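Local structure of family 88 glycosyl hydrolase (Bacteroides thetaiotaomicron, 5NOA) at residues Lys319-Lys322 and Tyr323-Thr326; Cys369-Val372 and Arg373-Ser377; Asp96-Ala99 and Asn100-Tyr103. The protein probably acts in the breakdown of complex plant glycans, as a family 88 glycoside hydrolase of the unsaturated rhamnogalacturonyl hydrolase type. All blocks are in the same frame, centred on the assembly; numbering follows the deposited sequence.

Contact 1: residues Lys319-Lys322 and Tyr323-Thr326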
loop_
_atom_site.group_PDB
_atom_site.type_symbol
_atom_site.label_atom_id
_atom_site.label_comp_id
_atom_site.label_asym_id
_atom_site.label_seq_id
_atom_site.Cartn_x
_atom_site.Cartn_y
_atom_site.Cartn_z
ATOM N N LYS A 319 8.378 17.967 -2.583
ATOM C CA LYS A 319 7.110 18.684 -2.718
ATOM C C LYS A 319 5.983 17.881 -2.085
ATOM O O LYS A 319 5.069 18.454 -1.488
ATOM C CB LYS A 319 6.804 18.986 -4.181
ATOM C CG LYS A 319 7.612 20.103 -4.776
ATOM C CD LYS A 319 7.129 20.461 -6.177
ATOM C CE LYS A 319 7.781 19.582 -7.199
ATOM N NZ LYS A 319 7.402 20.045 -8.555
ATOM N N ALA A 320 6.013 16.557 -2.250
ATOM C CA ALA A 320 4.982 15.701 -1.659
ATOM C C ALA A 320 5.012 15.714 -0.138
ATOM O O ALA A 320 3.969 15.826 0.510
ATOM C CB ALA A 320 5.090 14.302 -2.204
ATOM N N TRP A 321 6.216 15.608 0.414
ATOM C CA TRP A 321 6.340 15.647 1.877
ATOM C C TRP A 321 5.933 16.994 2.430
ATOM O O TRP A 321 5.359 17.087 3.507
ATOM C CB TRP A 321 7.749 15.259 2.349
ATOM C CG TRP A 321 7.818 15.317 3.834
ATOM C CD1 TRP A 321 8.383 16.298 4.573
ATOM C CD2 TRP A 321 7.182 14.426 4.744
ATOM N NE1 TRP A 321 8.166 16.058 5.917
ATOM C CE2 TRP A 321 7.426 14.915 6.040
ATOM C CE3 TRP A 321 6.429 13.241 4.589
ATOM C CZ2 TRP A 321 6.928 14.278 7.167
ATOM C CZ3 TRP A 321 5.943 12.620 5.711
ATOM C CH2 TRP A 321 6.207 13.139 6.982
ATOM N N LYS A 322 6.238 18.062 1.696
ATOM C CA LYS A 322 5.776 19.353 2.083
ATOM C C LYS A 322 4.228 19.397 2.228
ATOM O O LYS A 322 3.691 19.865 3.226
ATOM C CB LYS A 322 6.310 20.363 1.102
ATOM C CG LYS A 322 5.757 21.729 1.309
ATOM C CD LYS A 322 6.477 22.712 0.403
ATOM C CE LYS A 322 5.810 24.066 0.407
ATOM N NZ LYS A 322 6.139 24.744 1.665
ATOM N N TYR A 323 3.525 18.863 1.241
ATOM C CA TYR A 323 2.085 18.748 1.340
ATOM C C TYR A 323 1.681 17.901 2.548
ATOM O O TYR A 323 0.783 18.280 3.314
ATOM C CB TYR A 323 1.511 18.156 0.032
ATOM C CG TYR A 323 0.109 17.626 0.259
ATOM C CD1 TYR A 323 -0.986 18.476 0.360
ATOM C CD2 TYR A 323 -0.105 16.279 0.490
ATOM C CE1 TYR A 323 -2.241 18.003 0.659
ATOM C CE2 TYR A 323 -1.368 15.794 0.765
ATOM C CZ TYR A 323 -2.437 16.666 0.871
ATOM O OH TYR A 323 -3.718 16.246 1.188
ATOM N N LEU A 324 2.290 16.726 2.694
ATOM C CA LEU A 324 1.855 15.830 3.780
ATOM C C LEU A 324 2.039 16.452 5.139
ATOM O O LEU A 324 1.202 16.302 5.990
ATOM C CB LEU A 324 2.596 14.503 3.690
ATOM C CG LEU A 324 2.254 13.635 2.479
ATOM C CD1 LEU A 324 3.245 12.487 2.352
ATOM C CD2 LEU A 324 0.832 13.116 2.563
ATOM N N SER A 325 3.163 17.123 5.328
ATOM C CA SER A 325 3.509 17.654 6.636
ATOM C C SER A 325 2.869 18.959 6.997
ATOM O O SER A 325 2.713 19.246 8.169
ATOM C CB SER A 325 5.029 17.716 6.767
ATOM O OG SER A 325 5.596 18.595 5.855
ATOM N N THR A 326 2.486 19.723 5.982
ATOM C CA THR A 326 1.893 21.045 6.167
ATOM C C THR A 326 0.399 21.122 6.022
ATOM O O THR A 326 -0.217 21.983 6.634
ATOM C CB THR A 326 2.501 22.101 5.214
ATOM O OG1 THR A 326 2.246 21.776 3.832
ATOM C CG2 THR A 326 3.911 22.131 5.443
#
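Tyr-323 N and Leu-324 N give their hydrogens to Lys-319 O and Ala-320 O four residues back, at 3.2 Å and 2.9 Å, the standard α-helical ladder that Ser-325 N and Thr-326 N continue, although a wider, pi-type turn is mixed in over 324-326. On this frame Trp-321 and Ser-325 form the closest side-chain pair. With chi1 at 64°, the OG of Ser-325 stands between its own backbone N and carbonyl carbon and folds back to donate to Trp-321 O at 2.8 Å. That oxygen therefore takes two bonds, and Ser-325 OG and Ser-325 N come to it from opposite faces of the carbonyl plane. The helix backbone itself sets Ser-325 CB over one face of the indole, a CH-pi contact 4.0 Å from the centroid of the five-membered ring of Trp-321; a serine is small enough to fit there while satisfying its hydroxyl within the helix. Leu-324 crosses the Trp-321 side chain at about a right angle, its CD1 4.0 Å from Trp-321 CE3. Were Trp-321 replaced by an alanine, Leu-324 CD1 and Ser-325 CB would probably lose their aromatic partner, and a gap would be likely to open toward Ala-368 and Arg-371 of helix 358-377. Thr-326 OG1 likewise turns back to Lys-322 O, at a separation so short that its exact value is doubtful. On the inner side Tyr-323 sends its ring away to Pro-287 and Tyr-337, and its OH bonds to Thr-289, while Ala-320 is small enough to pack closely on Thr-296 of helix 289-304. Such an amphipathic helix, apolar toward its neighbours and lysine-bearing on its outer side, is characteristic of the six-hairpin, (α/α)6-barrel fold of this family.

Contact 2: residues Cys369-Val372 and Arg373-Ser377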
loop_
_atom_site.group_PDB
_atom_site.type_symbol
_atom_site.label_atom_id
_atom_site.label_comp_id
_atom_site.label_asym_id
_atom_site.label_seq_id
_atom_site.Cartn_x
_atom_site.Cartn_y
_atom_site.Cartn_z
ATOM N N CYS A 369 8.132 7.097 7.617
ATOM C CA CYS A 369 9.225 6.237 8.015
ATOM C C CYS A 369 10.322 6.263 6.954
ATOM O O CYS A 369 11.521 6.271 7.287
ATOM C CB CYS A 369 8.740 4.827 8.264
ATOM S SG CYS A 369 7.750 4.611 9.774
ATOM N N GLU A 370 9.929 6.177 5.696
ATOM C CA GLU A 370 10.920 6.175 4.629
ATOM C C GLU A 370 11.651 7.513 4.542
ATOM O O GLU A 370 12.841 7.535 4.213
ATOM C CB GLU A 370 10.304 5.772 3.295
ATOM C CG GLU A 370 11.332 5.312 2.289
ATOM C CD GLU A 370 12.117 4.076 2.714
ATOM O OE1 GLU A 370 11.617 3.212 3.496
ATOM O OE2 GLU A 370 13.263 3.954 2.277
ATOM N N ARG A 371 10.964 8.595 4.878
ATOM C CA ARG A 371 11.637 9.882 4.945
ATOM C C ARG A 371 12.707 9.921 6.012
ATOM O O ARG A 371 13.780 10.471 5.784
ATOM C CB ARG A 371 10.637 11.004 5.194
ATOM C CG ARG A 371 11.338 12.346 5.208
ATOM C CD ARG A 371 10.432 13.483 4.988
ATOM N NE ARG A 371 11.157 14.732 4.817
ATOM C CZ ARG A 371 11.737 15.141 3.689
ATOM N NH1 ARG A 371 11.699 14.452 2.580
ATOM N NH2 ARG A 371 12.359 16.305 3.685
ATOM N N VAL A 372 12.427 9.361 7.190
ATOM C CA VAL A 372 13.458 9.290 8.229
ATOM C C VAL A 372 14.693 8.577 7.712
ATOM O O VAL A 372 15.823 9.037 7.932
ATOM C CB VAL A 372 12.915 8.612 9.499
ATOM C CG1 VAL A 372 14.036 8.322 10.496
ATOM C CG2 VAL A 372 11.858 9.455 10.140
ATOM N N ARG A 373 14.485 7.461 7.022
ATOM C CA ARG A 373 15.611 6.720 6.453
ATOM C C ARG A 373 16.440 7.554 5.469
ATOM O O ARG A 373 17.678 7.555 5.496
ATOM C CB ARG A 373 15.159 5.397 5.845
ATOM C CG ARG A 373 14.484 4.480 6.879
ATOM C CD ARG A 373 14.080 3.156 6.287
ATOM N NE ARG A 373 13.301 2.331 7.241
ATOM C CZ ARG A 373 11.985 2.156 7.214
ATOM N NH1 ARG A 373 11.164 2.715 6.292
ATOM N NH2 ARG A 373 11.455 1.359 8.143
ATOM N N TYR A 374 15.764 8.311 4.616
ATOM C CA TYR A 374 16.455 9.243 3.712
ATOM C C TYR A 374 17.226 10.319 4.488
ATOM O O TYR A 374 18.420 10.551 4.233
ATOM C CB TYR A 374 15.430 9.898 2.772
ATOM C CG TYR A 374 15.984 11.098 2.074
ATOM C CD1 TYR A 374 16.999 10.962 1.144
ATOM C CD2 TYR A 374 15.500 12.351 2.346
ATOM C CE1 TYR A 374 17.534 12.060 0.510
ATOM C CE2 TYR A 374 16.020 13.454 1.705
ATOM C CZ TYR A 374 17.040 13.303 0.794
ATOM O OH TYR A 374 17.563 14.440 0.181
ATOM N N LEU A 375 16.568 10.990 5.430
ATOM C CA LEU A 375 17.215 12.074 6.144
ATOM C C LEU A 375 18.427 11.602 6.932
ATOM O O LEU A 375 19.404 12.331 7.035
ATOM C CB LEU A 375 16.221 12.801 7.032
ATOM C CG LEU A 375 15.120 13.549 6.299
ATOM C CD1 LEU A 375 14.073 13.974 7.303
ATOM C CD2 LEU A 375 15.644 14.731 5.485
ATOM N N GLU A 376 18.341 10.402 7.506
ATOM C CA GLU A 376 19.439 9.903 8.306
ATOM C C GLU A 376 20.660 9.556 7.460
ATOM O O GLU A 376 21.757 9.447 8.028
ATOM C CB GLU A 376 18.985 8.712 9.160
ATOM C CG GLU A 376 18.051 9.135 10.297
ATOM C CD GLU A 376 17.647 8.047 11.234
ATOM O OE1 GLU A 376 17.000 8.369 12.274
ATOM O OE2 GLU A 376 17.905 6.882 10.917
ATOM N N SER A 377 20.471 9.384 6.150
ATOM C CA SER A 377 21.584 9.110 5.176
ATOM C C SER A 377 22.417 10.350 4.917
ATOM O O SER A 377 23.520 10.255 4.441
ATOM C CB SER A 377 21.016 8.596 3.780
ATOM O OG SER A 377 20.473 9.634 2.828
#
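Glu-370 and Arg-373, three residues apart, are joined by a salt bridge in which Arg-373 NH1 donates to Glu-370 OE1 at 2.9 Å. The bond is bent, 135° at the hydrogen: OE1 lies out of the guanidinium plane, and NH1 in turn meets OE1 from above the carboxylate plane, the two flat groups being turned 34° against each other. A fold in the glutamate chain, chi2 62°, carries OE1 round to the extended arginine. Both charges have further partners: Glu-370 OE2 bonds to Asn-304, and Arg-373 NH1 also pairs with Glu-67 of helix 56-72, so an acid and a base suit this partly buried junction and probably offset one another there.

Backbone bonds of the i to i+4 type, such as Leu-375 N to Arg-371 O at 2.9 Å, mark the segment as ordinary α-helix, one of the helices of the family's (α/α)6 barrel, wedged among helices 29-47, 56-72, 289-304 and 310-328. Further on, Tyr-374 O accepts both from Ser-377 N and, in the carbonyl plane on a lone pair, from Ser-377 OG at 2.7 Å.

Apolar contact comes from Leu-375 and Val-372 lying against the aliphatic parts of Arg-371 and Glu-376. Leu-375 CD1 lies 3.8 Å from Arg-371 CG, and its CD2 sits over one face of the Arg-371 guanidinium, whose NH2 pairs with Glu-318. Val-372 CG1 lies 3.5 Å from Glu-376 OE1, so the extended glutamate runs past the methyl group at the exposed side of the helix; the branched valine also packs on Val-33, Val-34 and Leu-71.

Contact 3: residues Asp96-Ala99 and Asn100-Tyr103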
loop_
_atom_site.group_PDB
_atom_site.type_symbol
_atom_site.label_atom_id
_atom_site.label_comp_id
_atom_site.label_asym_id
_atom_site.label_seq_id
_atom_site.Cartn_x
_atom_site.Cartn_y
_atom_site.Cartn_z
ATOM N N ASP A 96 -13.895 -22.486 6.573
ATOM C CA ASP A 96 -13.151 -23.718 6.256
ATOM C C ASP A 96 -13.764 -24.533 5.091
ATOM O O ASP A 96 -13.292 -25.659 4.783
ATOM C CB ASP A 96 -12.988 -24.574 7.510
ATOM C CG ASP A 96 -11.969 -23.981 8.486
ATOM O OD1 ASP A 96 -11.021 -23.319 8.059
ATOM O OD2 ASP A 96 -12.108 -24.188 9.707
ATOM N N HIS A 97 -14.764 -23.963 4.431
ATOM C CA HIS A 97 -15.491 -24.670 3.378
ATOM C C HIS A 97 -14.934 -24.170 2.031
ATOM O O HIS A 97 -15.436 -23.230 1.402
ATOM C CB HIS A 97 -16.985 -24.316 3.472
ATOM C CG HIS A 97 -17.894 -25.153 2.594
ATOM N ND1 HIS A 97 -17.617 -26.399 2.077
ATOM C CD2 HIS A 97 -19.125 -24.826 2.141
ATOM C CE1 HIS A 97 -18.663 -26.820 1.390
ATOM N NE2 HIS A 97 -19.571 -25.867 1.374
ATOM N N LYS A 98 -13.868 -24.837 1.596
ATOM C CA LYS A 98 -13.126 -24.410 0.414
ATOM C C LYS A 98 -13.997 -24.299 -0.808
ATOM O O LYS A 98 -13.758 -23.415 -1.626
ATOM C CB LYS A 98 -11.942 -25.323 0.137
ATOM C CG LYS A 98 -10.836 -25.172 1.174
ATOM C CD LYS A 98 -9.585 -25.876 0.712
ATOM C CE LYS A 98 -8.501 -25.832 1.762
ATOM N NZ LYS A 98 -8.668 -27.009 2.642
ATOM N N ALA A 99 -15.022 -25.148 -0.942
ATOM C CA ALA A 99 -15.925 -25.042 -2.117
ATOM C C ALA A 99 -16.678 -23.699 -2.166
ATOM O O ALA A 99 -17.158 -23.302 -3.218
ATOM C CB ALA A 99 -16.908 -26.202 -2.150
ATOM N N ASN A 100 -16.881 -23.059 -1.033
ATOM C CA ASN A 100 -17.550 -21.760 -0.955
ATOM C C ASN A 100 -16.564 -20.620 -1.038
ATOM O O ASN A 100 -17.029 -19.485 -1.035
ATOM C CB ASN A 100 -18.395 -21.643 0.336
ATOM C CG ASN A 100 -19.806 -22.203 0.177
ATOM O OD1 ASN A 100 -20.087 -23.003 -0.716
ATOM N ND2 ASN A 100 -20.686 -21.807 1.065
ATOM N N TRP A 101 -15.241 -20.874 -1.112
ATOM C CA TRP A 101 -14.294 -19.765 -1.124
ATOM C C TRP A 101 -14.385 -18.955 -2.390
ATOM O O TRP A 101 -14.437 -19.488 -3.479
ATOM C CB TRP A 101 -12.823 -20.196 -0.930
ATOM C CG TRP A 101 -12.506 -20.753 0.457
ATOM C CD1 TRP A 101 -13.367 -20.857 1.522
ATOM C CD2 TRP A 101 -11.234 -21.157 0.925
ATOM N NE1 TRP A 101 -12.704 -21.376 2.599
ATOM C CE2 TRP A 101 -11.390 -21.539 2.267
ATOM C CE3 TRP A 101 -9.953 -21.246 0.341
ATOM C CZ2 TRP A 101 -10.316 -21.985 3.047
ATOM C CZ3 TRP A 101 -8.899 -21.693 1.113
ATOM C CH2 TRP A 101 -9.084 -22.082 2.441
ATOM N N LYS A 102 -14.431 -17.634 -2.208
ATOM C CA LYS A 102 -14.628 -16.669 -3.278
ATOM C C LYS A 102 -13.545 -15.606 -3.286
ATOM O O LYS A 102 -12.896 -15.356 -2.278
ATOM C CB LYS A 102 -16.027 -16.046 -3.183
ATOM C CG LYS A 102 -17.160 -17.093 -3.380
ATOM C CD LYS A 102 -18.562 -16.563 -3.124
ATOM C CE LYS A 102 -19.628 -17.633 -3.205
ATOM N NZ LYS A 102 -19.564 -18.527 -2.016
ATOM N N TYR A 103 -13.387 -14.995 -4.449
ATOM C CA TYR A 103 -12.385 -13.959 -4.650
ATOM C C TYR A 103 -12.835 -12.720 -5.368
ATOM O O TYR A 103 -12.023 -11.840 -5.645
ATOM C CB TYR A 103 -11.110 -14.502 -5.280
ATOM C CG TYR A 103 -11.172 -15.080 -6.647
ATOM C CD1 TYR A 103 -11.609 -16.389 -6.844
ATOM C CD2 TYR A 103 -10.677 -14.386 -7.735
ATOM C CE1 TYR A 103 -11.588 -16.957 -8.108
ATOM C CE2 TYR A 103 -10.613 -14.948 -8.979
ATOM C CZ TYR A 103 -11.070 -16.241 -9.174
ATOM O OH TYR A 103 -11.010 -16.853 -10.405
HETATM O O HOH W 1 -13.959 -22.160 -4.019
#
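Lys-98 O is held twice: Trp-101 N donates to it at 3.0 Å, well above the carbonyl plane, and a water donates at 2.7 Å. The same water gives its other hydrogen to Trp-101 O at 2.8 Å, bridging the two carbonyls. One residue earlier, Asn-100 N bonds to His-97 O at 2.8 Å. Trp-101 lies back over the turn: with CG anti to the carbonyl carbon, chi1 -68°, the indole runs alongside Lys-98, whose CA stands 3.6 Å above the centroid of the five-membered ring, almost on its normal. Farther out, Lys-98 CG covers the six-membered ring, 3.7 Å from Trp-101 CZ2, so the lysine's aliphatic chain shields the aromatic face while its amine makes a long, weak pairing with Glu-142. Trp-101 NE1 is taken by Ser-95 O, and its ring meets Tyr-146 at about a right angle. On the exposed side the Asn-100 amide crosses the His-97 ring obliquely, CG 3.3 Å from His-97 CD2. The i to i+3 bonds are those of a short 3-10 turn, here pinned by its tryptophan to helix 135-149 at the barrel's surface.

How the contacts relate
Contact 3 comes first along the chain, in the loop between helices 75-87 and 120-130; contact 1 follows on helix 310-328, and contact 2 on helix 358-377, the next helix. Contacts 1 and 2 have centres about 15 Å apart and touch through Trp-321 and Arg-371, so the two local contacts sit on adjoining helices that pack against each other near the C-terminal end. Contact 3 lies on the opposite side of the chain's centre, its centre about 43 Å from either of the others and the nearest atoms about 29 Å away. All three fall within one family 88 range: two belong to the helical framework, one to a loop on its surface.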